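Long-range contacts in aspartate aminotransferase (Leishmania major, PDB 4H51), which probably catalyses pyridoxal phosphate-dependent transfer of the amino group between L-aspartate and 2-oxoglutarate, working as a homodimer: residues Ala47-Gly52 and Gly391-Ala396; Leu64-Lys69 and Arg323-Ala328; His200-Val205 and Phe367-Leu372; Met267-Glu272 and Arg311-Ile316; His383-Thr388 and Leu404-Thr409. One frame throughout, in Å; residues are numbered along the deposited sequence.

Interaction 1: residues Ala47-Gly52 and Gly391-Ala396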
# COMPACT_ATOMS: atom_id res chain seq x y z
N ALA B 47 5.34 -29.78 10.74
CA ALA B 47 4.76 -28.68 11.48
C ALA B 47 5.30 -27.41 10.85
O ALA B 47 6.49 -27.14 10.89
CB ALA B 47 5.12 -28.76 12.97
N ASN B 48 4.43 -26.67 10.20
CA ASN B 48 4.82 -25.47 9.55
C ASN B 48 4.61 -24.35 10.58
O ASN B 48 3.51 -23.82 10.70
CB ASN B 48 4.03 -25.25 8.27
CG ASN B 48 4.35 -23.94 7.60
OD1 ASN B 48 5.15 -23.16 8.11
ND2 ASN B 48 3.70 -23.67 6.47
N LEU B 49 5.68 -24.00 11.30
CA LEU B 49 5.60 -22.97 12.32
C LEU B 49 6.40 -21.70 12.02
O LEU B 49 6.90 -21.04 12.95
CB LEU B 49 6.06 -23.55 13.67
CG LEU B 49 5.50 -24.94 14.01
CD1 LEU B 49 6.14 -25.46 15.29
CD2 LEU B 49 3.98 -24.86 14.09
N VAL B 50 6.48 -21.32 10.74
CA VAL B 50 7.32 -20.16 10.32
C VAL B 50 6.65 -18.83 10.49
O VAL B 50 6.98 -18.13 11.47
CB VAL B 50 7.84 -20.29 8.88
CG1 VAL B 50 8.75 -19.10 8.56
CG2 VAL B 50 8.56 -21.63 8.72
N ILE B 51 5.72 -18.44 9.60
CA ILE B 51 5.03 -17.16 9.74
C ILE B 51 4.10 -17.10 10.91
O ILE B 51 3.39 -18.07 11.19
CB ILE B 51 4.19 -16.77 8.45
CG1 ILE B 51 5.13 -16.40 7.33
CG2 ILE B 51 3.26 -15.59 8.71
CD1 ILE B 51 4.44 -16.29 5.98
N GLY B 52 4.10 -15.96 11.59
CA GLY B 52 3.17 -15.66 12.64
C GLY B 52 1.73 -15.44 12.16
O GLY B 52 1.23 -14.30 12.19
N GLY B 391 15.40 -19.96 16.40
CA GLY B 391 14.61 -20.69 17.37
C GLY B 391 13.20 -20.17 17.58
O GLY B 391 12.56 -20.53 18.55
N ARG B 392 12.71 -19.35 16.66
CA ARG B 392 11.33 -18.86 16.73
C ARG B 392 10.33 -19.84 16.20
O ARG B 392 10.47 -20.33 15.06
CB ARG B 392 11.16 -17.54 15.94
CG ARG B 392 9.88 -16.84 16.35
CD ARG B 392 9.53 -15.60 15.53
NE ARG B 392 9.02 -15.94 14.20
CZ ARG B 392 8.73 -15.05 13.23
NH1 ARG B 392 8.92 -13.76 13.43
NH2 ARG B 392 8.25 -15.48 12.05
N ALA B 393 9.27 -20.09 16.97
CA ALA B 393 8.23 -21.02 16.61
C ALA B 393 6.91 -20.30 16.73
O ALA B 393 6.66 -19.68 17.75
CB ALA B 393 8.23 -22.25 17.56
N ASN B 394 6.07 -20.38 15.69
CA ASN B 394 4.69 -19.93 15.76
C ASN B 394 3.88 -20.94 16.51
O ASN B 394 3.47 -21.93 15.96
CB ASN B 394 4.13 -19.72 14.35
CG ASN B 394 2.67 -19.38 14.37
OD1 ASN B 394 2.17 -18.87 15.37
ND2 ASN B 394 1.95 -19.74 13.29
N MET B 395 3.62 -20.67 17.78
CA MET B 395 2.88 -21.57 18.61
C MET B 395 1.43 -21.60 18.22
O MET B 395 0.74 -22.59 18.42
CB MET B 395 3.02 -21.23 20.10
CG MET B 395 4.45 -21.04 20.58
SD MET B 395 5.45 -22.56 20.51
CE MET B 395 4.80 -23.54 21.87
N ALA B 396 0.96 -20.54 17.56
CA ALA B 396 -0.42 -20.50 17.08
C ALA B 396 -0.61 -21.38 15.84
O ALA B 396 -1.73 -21.61 15.41
CB ALA B 396 -0.80 -19.06 16.75
O HOH W 1 3.08 -20.90 11.06
O HOH W 2 8.32 -18.71 13.92
O HOH W 3 6.26 -14.10 10.35
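L49 and N394 bring the two backbones together, with CA atoms 4.7 Å apart. L49 has just left the short strand 47-48, and N394 ends strand 392-394. One backbone hydrogen bond joins them, N394 N to L49 O at 2.9 Å. Further on, the chain of 47-52 turns and presents the V50 carbonyl to R392.

R392 makes the second direct bond, NH2 to V50 O at 3.0 Å. CG lies anti to the backbone N (chi1 -163°), and the chain bends at chi3 (75°) to bring the guanidinium back to V50. V50 O lies near the guanidinium plane, but NH2 stands above the carbonyl plane. Water 2 accepts from R392 NE and donates to V50 O. Water 3 accepts from both R392 NH2 and G52 N. The remaining nitrogen, NH1, bonds to N201 OD1.

N394 ND2 bonds to A53 O and donates to water 1, at 2.8 Å. That water in turn donates to N48 O and I51 O. L49 sends CD2 to within 3.5 Å of N394 O, and its CD1 faces A393 CB.

Strand 392-394 pairs antiparallel with strand 367-369, while strand 47-48 runs parallel to 385-386. Helix 31-41 covers V50 and I51, and I51 also touches Y83 of the second subunit.

Interaction 2: residues Leu64-Lys69 and Arg323-Ala328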
# COMPACT_ATOMS: atom_id res chain seq x y z
N LEU B 64 -12.13 -15.49 10.67
CA LEU B 64 -12.95 -15.36 11.89
C LEU B 64 -14.43 -15.35 11.54
O LEU B 64 -14.78 -14.88 10.45
CB LEU B 64 -12.60 -14.13 12.70
CG LEU B 64 -11.38 -14.21 13.65
CD1 LEU B 64 -10.06 -14.51 12.95
CD2 LEU B 64 -11.32 -12.92 14.44
N ARG B 65 -15.26 -15.95 12.42
CA ARG B 65 -16.71 -15.97 12.23
C ARG B 65 -17.24 -14.55 12.09
O ARG B 65 -18.04 -14.28 11.21
CB ARG B 65 -17.40 -16.77 13.37
N VAL B 66 -16.76 -13.61 12.92
CA VAL B 66 -17.22 -12.22 12.82
C VAL B 66 -16.87 -11.57 11.46
O VAL B 66 -17.61 -10.71 10.96
CB VAL B 66 -16.73 -11.33 13.99
CG1 VAL B 66 -17.31 -11.79 15.29
CG2 VAL B 66 -15.20 -11.29 14.08
N VAL B 67 -15.75 -11.98 10.86
CA VAL B 67 -15.35 -11.42 9.58
C VAL B 67 -16.26 -11.96 8.49
O VAL B 67 -16.68 -11.21 7.61
CB VAL B 67 -13.87 -11.72 9.24
CG1 VAL B 67 -13.53 -11.37 7.82
CG2 VAL B 67 -12.96 -10.98 10.21
N ARG B 68 -16.57 -13.26 8.57
CA ARG B 68 -17.52 -13.83 7.62
C ARG B 68 -18.85 -13.13 7.69
O ARG B 68 -19.39 -12.82 6.65
CB ARG B 68 -17.77 -15.33 7.87
CG ARG B 68 -16.60 -16.20 7.57
CD ARG B 68 -16.19 -16.10 6.13
NE ARG B 68 -15.42 -17.27 5.73
CZ ARG B 68 -14.44 -17.26 4.82
NH1 ARG B 68 -14.06 -16.13 4.20
NH2 ARG B 68 -13.83 -18.39 4.52
N LYS B 69 -19.32 -12.82 8.89
CA LYS B 69 -20.56 -12.06 9.06
C LYS B 69 -20.46 -10.66 8.48
O LYS B 69 -21.40 -10.16 7.88
CB LYS B 69 -20.94 -11.86 10.53
CG LYS B 69 -21.45 -13.07 11.27
CD LYS B 69 -22.25 -12.62 12.48
CE LYS B 69 -22.70 -13.79 13.31
NZ LYS B 69 -23.33 -13.28 14.56
N ARG B 323 -18.82 -6.58 17.66
CA ARG B 323 -17.73 -6.18 18.54
C ARG B 323 -17.61 -7.14 19.70
O ARG B 323 -16.51 -7.65 20.01
CB ARG B 323 -17.96 -4.71 19.01
CG ARG B 323 -16.96 -4.20 20.02
CD ARG B 323 -15.55 -4.34 19.56
NE ARG B 323 -14.69 -3.62 20.45
CZ ARG B 323 -14.40 -2.32 20.38
NH1 ARG B 323 -14.82 -1.58 19.38
NH2 ARG B 323 -13.57 -1.79 21.29
N LYS B 324 -18.75 -7.44 20.34
CA LYS B 324 -18.72 -8.34 21.50
C LYS B 324 -18.29 -9.70 21.05
O LYS B 324 -17.49 -10.36 21.72
CB LYS B 324 -20.10 -8.39 22.19
N GLU B 325 -18.79 -10.12 19.89
CA GLU B 325 -18.47 -11.43 19.34
C GLU B 325 -17.00 -11.56 18.94
O GLU B 325 -16.42 -12.61 19.10
CB GLU B 325 -19.33 -11.74 18.12
CG GLU B 325 -20.79 -12.04 18.46
CD GLU B 325 -21.68 -12.15 17.23
OE1 GLU B 325 -21.19 -12.43 16.12
OE2 GLU B 325 -22.90 -12.01 17.41
N TRP B 326 -16.42 -10.47 18.45
CA TRP B 326 -15.02 -10.47 18.08
C TRP B 326 -14.11 -10.62 19.28
O TRP B 326 -13.17 -11.42 19.32
CB TRP B 326 -14.70 -9.19 17.29
CG TRP B 326 -13.23 -9.00 17.05
CD1 TRP B 326 -12.39 -9.88 16.44
CD2 TRP B 326 -12.39 -7.83 17.35
NE1 TRP B 326 -11.11 -9.41 16.43
CE2 TRP B 326 -11.05 -8.17 16.94
CE3 TRP B 326 -12.61 -6.60 17.95
CZ2 TRP B 326 -10.00 -7.32 17.10
CZ3 TRP B 326 -11.54 -5.76 18.11
CH2 TRP B 326 -10.27 -6.10 17.67
N GLU B 327 -14.37 -9.81 20.29
CA GLU B 327 -13.62 -9.92 21.51
C GLU B 327 -13.66 -11.34 22.09
O GLU B 327 -12.63 -11.83 22.52
CB GLU B 327 -14.00 -8.82 22.50
CG GLU B 327 -13.64 -7.44 21.98
CD GLU B 327 -13.74 -6.33 23.01
OE1 GLU B 327 -13.04 -6.43 24.04
OE2 GLU B 327 -14.43 -5.33 22.76
N ALA B 328 -14.83 -12.00 22.07
CA ALA B 328 -14.95 -13.41 22.50
C ALA B 328 -14.08 -14.34 21.68
O ALA B 328 -13.40 -15.20 22.21
CB ALA B 328 -16.41 -13.89 22.45
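V66 and W326 meet at the centre of a helix-helix contact near the subunit interface. The start of helix 65-76 packs against the long helix 320-350. The axes of 65-69 and 323-328 run roughly antiparallel, at 150°, and come within 9.7 Å.

V66 points at the other helix and touches with both methyls. CG1 lies 3.5 Å from E325 CB and as close to W326 N, so it rests on the helix backbone. CG2 meets W326 CB at 3.9 Å. L64, the N-cap residue, adds a second apolar point. Its CD2 comes to the edge of the indole, in the ring plane, 3.8 Å from W326 CD1. W326 CG is anti to its backbone N (chi1 172°), which places CD1 beside both L64 and V66. The indole NE1 bonds to N266 O, next to the modified lysine, and this helps fix the ring's rotation.

One turn on from V66, the apolar patch gives way to a salt bridge. K69 reaches out with an extended chain and meets E325 at about a right angle. NZ bonds to OE1 at 2.8 Å on the syn side of that oxygen. A weak second bond runs to OE2 at 3.1 Å. K69 is exposed and E325 partly so, so the bridge faces solvent.

E329 of helix 320-350 accepts from R65 N and V66 N, tying down that first turn. R68 NH1 bonds to L79 O of the second subunit. This near-antiparallel helix pair thus joins the start of helix 65-76, at the dimer interface, to helix 320-350, whose W326 reaches the cofactor-lysine loop.

Interaction 3: residues His200-Val205 and Phe367-Leu372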
# COMPACT_ATOMS: atom_id res chain seq x y z
N HIS B 200 5.96 -9.33 22.07
CA HIS B 200 7.22 -9.15 21.39
C HIS B 200 7.48 -10.19 20.35
O HIS B 200 7.30 -11.41 20.60
CB HIS B 200 8.36 -9.15 22.42
CG HIS B 200 9.67 -8.70 21.84
ND1 HIS B 200 10.62 -9.55 21.43
CD2 HIS B 200 10.13 -7.42 21.54
CE1 HIS B 200 11.64 -8.85 20.89
NE2 HIS B 200 11.35 -7.55 20.97
N ASN B 201 7.90 -9.72 19.18
CA ASN B 201 8.30 -10.55 18.05
C ASN B 201 9.80 -10.35 17.86
O ASN B 201 10.23 -9.25 17.51
CB ASN B 201 7.51 -10.16 16.82
CG ASN B 201 7.94 -10.92 15.56
OD1 ASN B 201 8.85 -11.75 15.61
ND2 ASN B 201 7.35 -10.60 14.44
N PRO B 202 10.61 -11.41 18.05
CA PRO B 202 10.31 -12.85 18.08
C PRO B 202 10.30 -13.61 19.40
O PRO B 202 10.08 -14.84 19.39
CB PRO B 202 11.44 -13.39 17.20
CG PRO B 202 12.64 -12.60 17.73
CD PRO B 202 12.08 -11.20 17.86
N THR B 203 10.50 -12.95 20.53
CA THR B 203 10.85 -13.62 21.76
C THR B 203 9.66 -13.96 22.65
O THR B 203 9.80 -14.80 23.51
CB THR B 203 11.80 -12.77 22.61
OG1 THR B 203 11.11 -11.66 23.16
CG2 THR B 203 13.05 -12.31 21.79
N GLY B 204 8.50 -13.28 22.46
CA GLY B 204 7.33 -13.43 23.31
C GLY B 204 7.53 -12.95 24.73
O GLY B 204 6.76 -13.30 25.63
N VAL B 205 8.63 -12.22 24.97
CA VAL B 205 8.89 -11.67 26.29
C VAL B 205 8.62 -10.19 26.30
O VAL B 205 9.20 -9.47 25.51
CB VAL B 205 10.34 -11.92 26.74
CG1 VAL B 205 10.54 -11.32 28.12
CG2 VAL B 205 10.58 -13.44 26.81
N PHE B 367 4.46 -16.29 19.30
CA PHE B 367 5.74 -16.99 19.24
C PHE B 367 6.29 -17.55 20.58
O PHE B 367 5.90 -17.13 21.70
CB PHE B 367 6.75 -16.07 18.62
CG PHE B 367 6.37 -15.56 17.26
CD1 PHE B 367 6.37 -16.41 16.15
CD2 PHE B 367 6.07 -14.22 17.06
CE1 PHE B 367 6.07 -15.93 14.88
CE2 PHE B 367 5.76 -13.74 15.79
CZ PHE B 367 5.75 -14.58 14.69
N SER B 368 7.19 -18.52 20.41
CA SER B 368 8.15 -18.95 21.44
C SER B 368 9.54 -18.74 20.79
O SER B 368 9.75 -19.07 19.62
CB SER B 368 7.86 -20.41 21.75
OG SER B 368 8.56 -20.99 22.85
N PHE B 369 10.46 -18.10 21.52
CA PHE B 369 11.87 -18.14 21.21
C PHE B 369 12.44 -19.30 22.06
O PHE B 369 12.56 -19.16 23.27
CB PHE B 369 12.49 -16.80 21.60
CG PHE B 369 13.50 -16.26 20.64
CD1 PHE B 369 13.25 -16.27 19.29
CD2 PHE B 369 14.66 -15.66 21.09
CE1 PHE B 369 14.16 -15.77 18.39
CE2 PHE B 369 15.57 -15.17 20.19
CZ PHE B 369 15.32 -15.21 18.84
N LEU B 370 12.73 -20.45 21.44
CA LEU B 370 12.90 -21.68 22.19
C LEU B 370 14.28 -21.81 22.84
O LEU B 370 14.42 -22.55 23.77
CB LEU B 370 12.66 -22.91 21.30
CG LEU B 370 11.24 -23.02 20.74
CD1 LEU B 370 11.14 -24.07 19.64
CD2 LEU B 370 10.30 -23.34 21.90
N GLY B 371 15.27 -21.13 22.29
CA GLY B 371 16.62 -21.15 22.87
C GLY B 371 17.59 -22.11 22.20
O GLY B 371 18.77 -22.13 22.54
N LEU B 372 17.15 -22.85 21.21
CA LEU B 372 18.02 -23.80 20.55
C LEU B 372 19.10 -23.09 19.70
O LEU B 372 18.88 -21.96 19.21
CB LEU B 372 17.18 -24.75 19.68
CG LEU B 372 16.09 -25.62 20.37
CD1 LEU B 372 15.30 -26.37 19.30
CD2 LEU B 372 16.68 -26.60 21.39
O HOH W 4 5.06 -13.13 20.44
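N201 is the first residue of 200-205 to touch 367-372. Its amide lies obliquely by the F367 ring, with the two planes 34° apart, and CG is 3.6 Å from CE2. The amide is held at both ends: OD1 accepts from R392 NH1, and ND2 bonds to O3 of the modified lysine at position 265, which carries the cofactor. F367 therefore packs on a residue that binds the pyridoxal group.

P202 follows a cis peptide bond. Its ring lies beside F369, with CG 3.6 Å from CE1. P202 O sits 3.5 Å from F369 CD1 and is buried with no hydrogen-bonding partner.

T203 places CG2 over a face of the F369 ring, a CH-pi contact 4.2 Å from the centroid. Its OG1 faces the other way. It accepts from V205 N at 3.1 Å, forming an ST turn, and also bonds with H200 ND1. G204 has positive phi, which favours glycine, and its CA lies 4.3 Å from F367 O.

The loop 200-205 lies between strand 192-196 and helix 209-221. Strand 367-369 pairs with strand 392-394, whose R392 also packs on P202, F367 and F369. L370 and L372 reach helix 400-416.

Interaction 4: residues Met267-Glu272 and Arg311-Ile316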
# COMPACT_ATOMS: atom_id res chain seq x y z
N MET B 267 -7.66 -9.58 13.93
CA MET B 267 -8.86 -9.81 13.14
C MET B 267 -8.67 -10.82 12.02
O MET B 267 -9.63 -11.15 11.28
CB MET B 267 -9.36 -8.53 12.50
CG MET B 267 -10.02 -7.58 13.41
SD MET B 267 -11.08 -6.35 12.59
CE MET B 267 -11.62 -5.45 14.05
N GLY B 268 -7.45 -11.31 11.86
CA GLY B 268 -7.17 -12.27 10.83
C GLY B 268 -7.18 -11.65 9.44
O GLY B 268 -7.32 -12.38 8.50
N LEU B 269 -7.05 -10.32 9.30
CA LEU B 269 -7.19 -9.68 8.00
C LEU B 269 -5.85 -9.54 7.27
O LEU B 269 -5.61 -8.56 6.59
CB LEU B 269 -7.88 -8.31 8.13
CG LEU B 269 -9.30 -8.33 8.69
CD1 LEU B 269 -9.88 -6.93 8.85
CD2 LEU B 269 -10.19 -9.15 7.78
N TYR B 270 -5.00 -10.54 7.43
CA TYR B 270 -3.68 -10.55 6.79
C TYR B 270 -3.71 -10.00 5.39
O TYR B 270 -2.99 -9.05 5.11
CB TYR B 270 -3.02 -11.94 6.77
CG TYR B 270 -2.98 -12.61 8.13
CD1 TYR B 270 -1.89 -12.46 8.99
CD2 TYR B 270 -4.00 -13.43 8.53
CE1 TYR B 270 -1.85 -13.11 10.24
CE2 TYR B 270 -3.99 -14.04 9.78
CZ TYR B 270 -2.93 -13.88 10.62
OH TYR B 270 -3.06 -14.49 11.88
N SER B 271 -4.51 -10.59 4.52
CA SER B 271 -4.47 -10.26 3.11
C SER B 271 -5.09 -8.92 2.75
O SER B 271 -4.95 -8.49 1.63
CB SER B 271 -5.15 -11.34 2.27
OG SER B 271 -6.52 -11.38 2.63
N GLU B 272 -5.81 -8.27 3.65
CA GLU B 272 -6.49 -7.02 3.31
C GLU B 272 -5.77 -5.74 3.77
O GLU B 272 -6.16 -4.62 3.38
CB GLU B 272 -7.92 -7.05 3.82
CG GLU B 272 -8.74 -8.22 3.25
CD GLU B 272 -8.57 -8.43 1.75
OE1 GLU B 272 -8.63 -7.46 0.92
OE2 GLU B 272 -8.35 -9.60 1.36
N ARG B 311 -13.18 -1.38 5.82
CA ARG B 311 -14.64 -1.49 5.93
C ARG B 311 -15.05 -2.69 6.77
O ARG B 311 -15.93 -2.58 7.63
CB ARG B 311 -15.26 -1.54 4.55
CG ARG B 311 -15.23 -0.21 3.79
CD ARG B 311 -16.19 -0.29 2.59
NE ARG B 311 -15.88 0.72 1.58
CZ ARG B 311 -16.19 2.00 1.68
NH1 ARG B 311 -16.94 2.46 2.70
NH2 ARG B 311 -15.80 2.83 0.72
N LEU B 312 -14.43 -3.85 6.53
CA LEU B 312 -14.68 -4.99 7.38
C LEU B 312 -14.42 -4.67 8.87
O LEU B 312 -15.25 -4.92 9.75
CB LEU B 312 -13.85 -6.21 6.97
CG LEU B 312 -14.19 -6.94 5.65
CD1 LEU B 312 -13.09 -7.94 5.27
CD2 LEU B 312 -15.57 -7.63 5.73
N ALA B 313 -13.24 -4.12 9.14
CA ALA B 313 -12.83 -3.83 10.51
C ALA B 313 -13.71 -2.77 11.13
O ALA B 313 -14.11 -2.84 12.30
CB ALA B 313 -11.40 -3.37 10.54
N HIS B 314 -14.06 -1.76 10.35
CA HIS B 314 -14.98 -0.77 10.89
C HIS B 314 -16.30 -1.35 11.35
O HIS B 314 -16.82 -1.02 12.45
CB HIS B 314 -15.27 0.35 9.89
CG HIS B 314 -16.29 1.30 10.41
ND1 HIS B 314 -17.55 1.34 9.95
CD2 HIS B 314 -16.25 2.16 11.51
CE1 HIS B 314 -18.26 2.24 10.65
NE2 HIS B 314 -17.46 2.76 11.60
N LEU B 315 -16.89 -2.21 10.51
CA LEU B 315 -18.15 -2.87 10.84
C LEU B 315 -18.05 -3.66 12.13
O LEU B 315 -18.96 -3.58 12.99
CB LEU B 315 -18.68 -3.77 9.70
CG LEU B 315 -19.48 -3.17 8.54
CD1 LEU B 315 -19.92 -4.33 7.64
CD2 LEU B 315 -20.74 -2.41 8.99
N ILE B 316 -16.95 -4.41 12.27
CA ILE B 316 -16.72 -5.26 13.43
C ILE B 316 -16.48 -4.42 14.71
O ILE B 316 -16.95 -4.76 15.78
CB ILE B 316 -15.54 -6.24 13.18
CG1 ILE B 316 -15.94 -7.26 12.06
CG2 ILE B 316 -15.06 -6.87 14.51
CD1 ILE B 316 -14.78 -8.01 11.43
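M267 and L269 push into one side of helix 307-318. They belong to the loop that joins strands 258-262 and 274-280 of the large mixed sheet, the central sheet of the aminotransferase fold. M267 comes two residues after the modified lysine at position 265, which lies in the same loop and bears the pyridoxal phosphate. The contact is wholly apolar.

The main bump is M267. CG lies anti to the carbonyl carbon (chi1 -74°), and the rest of the chain is extended, so the thioether reaches straight to the helix. It enters the shallow place left by the small A313. SD rests 3.6 Å from A313 CB and nearly as close to its CA. The terminal methyl goes further and passes alongside I316, with CE 3.7 Å from CG2. A313 and I316 lie three residues apart, so M267 spans about one helical turn.

L269 forms the second bump. Its two methyls divide between neighbouring residues of the helix. CD1 faces A313 CB at 4.2 Å. The A313 methyl thus meets M267 SD and L269 CD1 side by side, both from the loop.

L312 and I316 pack on helix 65-76, at L74 and V67. A313 touches F92 of helix 90-101. The far end of the loop faces the dimer interface: E272 OE1 bonds to H308 N of the second subunit, and Y270 meets Y83 of that subunit edge-to-face. On the helix side, L312 crosses L269 obliquely, with L312 CD1 4.0 Å from L269 CD2.

Interaction 5: residues His383-Thr388 and Leu404-Thr409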
# COMPACT_ATOMS: atom_id res chain seq x y z
N HIS B 383 13.75 -32.21 9.73
CA HIS B 383 12.74 -33.18 10.20
C HIS B 383 11.37 -32.61 10.15
O HIS B 383 10.48 -33.04 10.87
CB HIS B 383 13.07 -33.66 11.60
CG HIS B 383 14.36 -34.40 11.64
ND1 HIS B 383 15.48 -33.90 11.08
CD2 HIS B 383 14.68 -35.67 12.12
CE1 HIS B 383 16.49 -34.79 11.23
NE2 HIS B 383 15.99 -35.87 11.87
N ASN B 384 11.17 -31.65 9.27
CA ASN B 384 9.85 -31.14 9.02
C ASN B 384 9.23 -30.51 10.30
O ASN B 384 8.04 -30.40 10.39
CB ASN B 384 8.97 -32.27 8.42
CG ASN B 384 9.00 -32.32 6.88
OD1 ASN B 384 9.71 -31.56 6.19
ND2 ASN B 384 8.18 -33.22 6.33
N ILE B 385 10.05 -30.05 11.25
CA ILE B 385 9.57 -29.14 12.31
C ILE B 385 10.16 -27.76 11.96
O ILE B 385 11.29 -27.47 12.29
CB ILE B 385 10.00 -29.59 13.74
CG1 ILE B 385 9.44 -30.99 14.11
CG2 ILE B 385 9.55 -28.58 14.79
CD1 ILE B 385 7.96 -31.20 13.80
N PHE B 386 9.41 -26.97 11.21
CA PHE B 386 9.91 -25.74 10.60
C PHE B 386 9.74 -24.56 11.56
O PHE B 386 8.76 -23.81 11.50
CB PHE B 386 9.21 -25.44 9.28
CG PHE B 386 9.45 -26.48 8.21
CD1 PHE B 386 10.52 -26.35 7.32
CD2 PHE B 386 8.59 -27.56 8.08
CE1 PHE B 386 10.73 -27.29 6.33
CE2 PHE B 386 8.79 -28.49 7.08
CZ PHE B 386 9.87 -28.36 6.20
N ILE B 387 10.71 -24.45 12.44
CA ILE B 387 10.96 -23.22 13.20
C ILE B 387 12.06 -22.40 12.49
O ILE B 387 12.77 -22.94 11.62
CB ILE B 387 11.37 -23.55 14.65
CG1 ILE B 387 12.69 -24.29 14.70
CG2 ILE B 387 10.31 -24.42 15.31
CD1 ILE B 387 13.14 -24.61 16.08
N THR B 388 12.24 -21.13 12.86
CA THR B 388 13.36 -20.39 12.30
C THR B 388 14.72 -20.82 12.87
O THR B 388 14.84 -21.45 13.95
CB THR B 388 13.21 -18.87 12.48
OG1 THR B 388 13.54 -18.51 13.85
CG2 THR B 388 11.78 -18.43 12.12
N LEU B 404 3.10 -32.01 20.48
CA LEU B 404 3.83 -33.19 20.95
C LEU B 404 5.02 -33.44 20.02
O LEU B 404 6.10 -33.70 20.50
CB LEU B 404 2.91 -34.41 21.01
CG LEU B 404 1.72 -34.34 22.01
CD1 LEU B 404 0.90 -35.61 21.96
CD2 LEU B 404 2.13 -34.03 23.45
N MET B 405 4.84 -33.32 18.71
CA MET B 405 5.94 -33.53 17.77
C MET B 405 7.05 -32.50 17.94
O MET B 405 8.22 -32.84 17.80
CB MET B 405 5.48 -33.48 16.33
CG MET B 405 4.69 -34.71 15.90
SD MET B 405 3.68 -34.39 14.46
CE MET B 405 4.95 -33.85 13.29
N LEU B 406 6.67 -31.26 18.23
CA LEU B 406 7.63 -30.21 18.49
C LEU B 406 8.38 -30.49 19.77
O LEU B 406 9.62 -30.42 19.78
CB LEU B 406 6.96 -28.83 18.57
CG LEU B 406 7.81 -27.68 19.11
CD1 LEU B 406 9.01 -27.44 18.18
CD2 LEU B 406 6.98 -26.39 19.26
N ALA B 407 7.69 -30.84 20.85
CA ALA B 407 8.39 -31.13 22.11
C ALA B 407 9.35 -32.32 21.98
O ALA B 407 10.47 -32.31 22.52
CB ALA B 407 7.40 -31.37 23.26
N GLN B 408 8.91 -33.33 21.23
CA GLN B 408 9.74 -34.48 20.91
C GLN B 408 10.96 -34.19 20.02
O GLN B 408 12.01 -34.77 20.23
CB GLN B 408 8.87 -35.58 20.28
CG GLN B 408 7.96 -36.22 21.32
CD GLN B 408 6.72 -36.87 20.74
OE1 GLN B 408 6.65 -37.12 19.53
NE2 GLN B 408 5.71 -37.13 21.61
N THR B 409 10.82 -33.29 19.05
CA THR B 409 11.92 -33.01 18.12
C THR B 409 12.93 -32.07 18.77
O THR B 409 14.16 -32.21 18.54
CB THR B 409 11.44 -32.41 16.80
OG1 THR B 409 10.58 -33.36 16.15
CG2 THR B 409 12.61 -32.08 15.89
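I385 meets a threonine hydroxyl with its hydrocarbon chain. Its CG1 lies 3.3 Å from T409 OG1 in an otherwise apolar contact. The hydroxyl is already engaged within its own helix: OG1 donates to M405 O, one turn back, at 2.9 Å. T409 N also donates to M405 O, from the opposite face of the carbonyl plane. The torsion explains the fit, since OG1 lies anti to the carbonyl carbon (chi1 -62°), which turns it back toward M405 O.

I385 carries most of the contact, and each of its branches has a partner on helix 400-416. CG1 slides past T409, running the opposite way. CG2 touches L406 CD1 at 3.6 Å. CD1 reaches M405 CE at 4.0 Å, where the methionine chain bends at chi3 (58°) to bring its methyl in. I387 adds a looser touch on the same leucine methyl, CG2 to L406 CD1 at 4.4 Å.

The isoleucine is set in place by the end of the preceding helix, 374-382. N384, with positive phi, is the C-prime residue of a Schellman motif, and I385 N bonds back to C380 O. C380 also packs on I385, I387 and T409. Strand 385-386 then pairs in parallel with 47-48.

The contact thus rests on van der Waals packing between branched and flexible apolar chains. The one hydroxyl that faces the isoleucine spends its proton inside the helix, so it can lie against hydrocarbon without leaving that proton unbonded.

In the fold
Interactions 1, 3 and 5 form one connected group. Interactions 1 and 3 share the antiparallel pair 367-369 and 392-394; interactions 1 and 5 share the parallel pair 47-48 and 385-386. Interactions 2 and 4 are joined where W326 and V67 pack on I316. The two groups meet where G52 packs on Y270, and interactions 1, 2 and 4 touch the second subunit. Interaction 3 reaches the cofactor lysine through N201, and interaction 1 is one step behind through R392. Interaction 1 relies on hydrogen bonds and waters, interaction 3 on aromatic and CH-pi packing. Interactions 4 and 5 are apolar, the first wholly buried, the second mostly buried, with M405 and T409 partly exposed. Interaction 2 adds a surface salt bridge to a buried apolar centre.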